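DNA damage response protein Rtt109, putative (Neosartorya fumigata, PDB 5ZB9) probably acetylates histone H3 on a lysine, using acetyl-CoA as the acetyl donor, in replication-coupled nucleosome assembly and the response to DNA damage. Local coordinates at residues T204-V209 with R234-Y239. Residues are numbered along the deposited sequence; the frame is centred on the assembly and turned at random.
Sequences TAFLIV and RWLNSY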
loop_
_atom_site.group_PDB
_atom_site.type_symbol
_atom_site.label_atom_id
_atom_site.label_comp_id
_atom_site.label_asym_id
_atom_site.label_seq_id
_atom_site.Cartn_x
_atom_site.Cartn_y
_atom_site.Cartn_z
ATOM N N THR A 204 7.915 3.877 12.543
ATOM C CA THR A 204 8.851 2.774 12.351
ATOM C C THR A 204 8.358 1.928 11.173
ATOM O O THR A 204 7.146 1.828 10.935
ATOM C CB THR A 204 8.982 1.897 13.634
ATOM O OG1 THR A 204 9.342 2.724 14.749
ATOM C CG2 THR A 204 10.045 0.795 13.466
ATOM N N ALA A 205 9.288 1.337 10.427
ATOM C CA ALA A 205 8.939 0.443 9.325
ATOM C C ALA A 205 9.190 -1.005 9.725
ATOM O O ALA A 205 10.232 -1.324 10.313
ATOM C CB ALA A 205 9.731 0.799 8.076
ATOM N N PHE A 206 8.235 -1.874 9.411
ATOM C CA PHE A 206 8.322 -3.295 9.762
ATOM C C PHE A 206 8.308 -4.157 8.509
ATOM O O PHE A 206 7.490 -3.944 7.606
ATOM C CB PHE A 206 7.168 -3.700 10.688
ATOM C CG PHE A 206 7.130 -2.938 11.993
ATOM C CD1 PHE A 206 6.522 -1.692 12.070
ATOM C CD2 PHE A 206 7.694 -3.475 13.144
ATOM C CE1 PHE A 206 6.485 -0.996 13.263
ATOM C CE2 PHE A 206 7.662 -2.782 14.351
ATOM C CZ PHE A 206 7.057 -1.542 14.414
ATOM N N LEU A 207 9.217 -5.126 8.450
ATOM C CA LEU A 207 9.325 -5.991 7.290
ATOM C C LEU A 207 9.436 -7.447 7.699
ATOM O O LEU A 207 10.215 -7.792 8.583
ATOM C CB LEU A 207 10.533 -5.601 6.433
ATOM C CG LEU A 207 10.780 -6.545 5.250
ATOM C CD1 LEU A 207 9.685 -6.390 4.200
ATOM C CD2 LEU A 207 12.176 -6.372 4.640
ATOM N N ILE A 208 8.645 -8.296 7.054
ATOM C CA ILE A 208 8.762 -9.735 7.230
ATOM C C ILE A 208 8.842 -10.432 5.874
ATOM O O ILE A 208 8.010 -10.211 4.996
ATOM C CB ILE A 208 7.583 -10.307 8.031
ATOM C CG1 ILE A 208 7.762 -10.010 9.520
ATOM C CG2 ILE A 208 7.479 -11.813 7.833
ATOM C CD1 ILE A 208 6.708 -10.685 10.382
ATOM N N VAL A 209 9.861 -11.262 5.708
ATOM C CA VAL A 209 10.001 -12.080 4.518
ATOM C C VAL A 209 10.094 -13.531 4.944
ATOM O O VAL A 209 11.181 -14.015 5.242
ATOM C CB VAL A 209 11.253 -11.696 3.711
ATOM C CG1 VAL A 209 11.295 -12.452 2.391
ATOM C CG2 VAL A 209 11.293 -10.195 3.485
ATOM N N ARG A 234 14.850 2.235 12.713
ATOM C CA ARG A 234 13.719 2.662 11.903
ATOM C C ARG A 234 13.170 1.482 11.093
ATOM O O ARG A 234 12.026 1.517 10.637
ATOM C CB ARG A 234 14.123 3.812 10.981
ATOM C CG ARG A 234 14.933 4.929 11.650
ATOM C CD ARG A 234 14.219 5.558 12.849
ATOM N NE ARG A 234 12.847 5.980 12.567
ATOM C CZ ARG A 234 12.527 7.116 11.960
ATOM N NH1 ARG A 234 13.481 7.934 11.558
ATOM N NH2 ARG A 234 11.260 7.433 11.746
ATOM N N TRP A 235 13.991 0.444 10.916
ATOM C CA TRP A 235 13.554 -0.798 10.274
ATOM C C TRP A 235 13.651 -1.975 11.237
ATOM O O TRP A 235 14.686 -2.198 11.865
ATOM C CB TRP A 235 14.372 -1.078 9.013
ATOM C CG TRP A 235 14.052 -0.110 7.919
ATOM C CD1 TRP A 235 14.614 1.114 7.721
ATOM C CD2 TRP A 235 13.064 -0.270 6.893
ATOM N NE1 TRP A 235 14.047 1.725 6.629
ATOM C CE2 TRP A 235 13.096 0.894 6.102
ATOM C CE3 TRP A 235 12.165 -1.289 6.563
ATOM C CZ2 TRP A 235 12.262 1.071 4.998
ATOM C CZ3 TRP A 235 11.333 -1.112 5.463
ATOM C CH2 TRP A 235 11.387 0.059 4.697
ATOM N N LEU A 236 12.561 -2.721 11.354
ATOM C CA LEU A 236 12.513 -3.870 12.247
ATOM C C LEU A 236 12.013 -5.084 11.497
ATOM O O LEU A 236 11.081 -4.985 10.702
ATOM C CB LEU A 236 11.610 -3.594 13.444
ATOM C CG LEU A 236 12.141 -2.629 14.496
ATOM C CD1 LEU A 236 11.096 -2.386 15.562
ATOM C CD2 LEU A 236 13.397 -3.193 15.105
ATOM N N ASN A 237 12.633 -6.231 11.755
ATOM C CA ASN A 237 12.180 -7.490 11.184
ATOM C C ASN A 237 11.130 -8.142 12.076
ATOM O O ASN A 237 11.404 -9.133 12.740
ATOM C CB ASN A 237 13.371 -8.435 10.967
ATOM C CG ASN A 237 12.960 -9.794 10.404
ATOM O OD1 ASN A 237 13.613 -10.803 10.671
ATOM N ND2 ASN A 237 11.873 -9.827 9.636
ATOM N N SER A 238 9.926 -7.586 12.093
ATOM C CA SER A 238 8.832 -8.202 12.837
ATOM C C SER A 238 7.473 -7.663 12.403
ATOM O O SER A 238 7.384 -6.793 11.542
ATOM C CB SER A 238 9.022 -7.991 14.344
ATOM O OG SER A 238 9.248 -6.626 14.639
ATOM N N TYR A 239 6.420 -8.202 13.005
ATOM C CA TYR A 239 5.060 -7.758 12.756
ATOM C C TYR A 239 4.561 -6.927 13.940
ATOM O O TYR A 239 4.560 -7.400 15.074
ATOM C CB TYR A 239 4.158 -8.965 12.516
ATOM C CG TYR A 239 2.688 -8.638 12.357
ATOM C CD1 TYR A 239 2.235 -7.894 11.279
ATOM C CD2 TYR A 239 1.752 -9.106 13.268
ATOM C CE1 TYR A 239 0.895 -7.610 11.127
ATOM C CE2 TYR A 239 0.410 -8.826 13.122
ATOM C CZ TYR A 239 -0.013 -8.080 12.053
ATOM O OH TYR A 239 -1.348 -7.793 11.906
HETATM O O HOH W 1 11.725 4.385 14.508
HETATM O O HOH W 2 11.691 -12.075 7.629
#
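A short parallel edge pairing, in which A205 and F206 bridge to W235 and L236, closes the beta-alpha-beta unit of strand 202-208, helix 214-218 and strand 235-236. R234 O accepts A205 N at 2.8 Å, A205 O accepts L236 N, and L236 O accepts L207 N at 2.9 Å. The next carbonyl, L207 O, is taken by a side chain instead: N237 ND2 reaches it at 2.8 Å, with the oxygen close to the plane of the amide. N237 is the centre of an inverse gamma turn; the parallel bridging ends there, and S238-Y239 cross the face that carries F206 and the I208 side chain. N237 ND2 also donates to a water that accepts a hydrogen bond from V209 N.

On the A205 side of the sheet, the W235 indole lies over the methyl group: A205 CB sits 3.5 Å from the centroid of the six-membered ring, 10° off its normal, a CH-pi contact. Helix 162-177 covers this pair through L177, while its D174 takes the indole NE1; W235 lies about 7 Å, side chain to side chain, from R171, which binds CoA in another structure of this protein; the cofactor is absent here. On the F206 side, the F206 and L236 side chains run side by side, pointing the same way, and L236 CD1 touches ring atom F206 CE2 at 3.7 Å. S238 O approaches F206 CB to 3.2 Å, near the plane of the ring. Farther along, I208 extends CD1, anti to CA (chi2 -174°), against Y239 CB at 3.7 Å. At the opposite end, one water donates to T204 OG1, which also hydrogen-bonds E183 OE1, and accepts from R234 NE; R234 NH2 bonds A203 O.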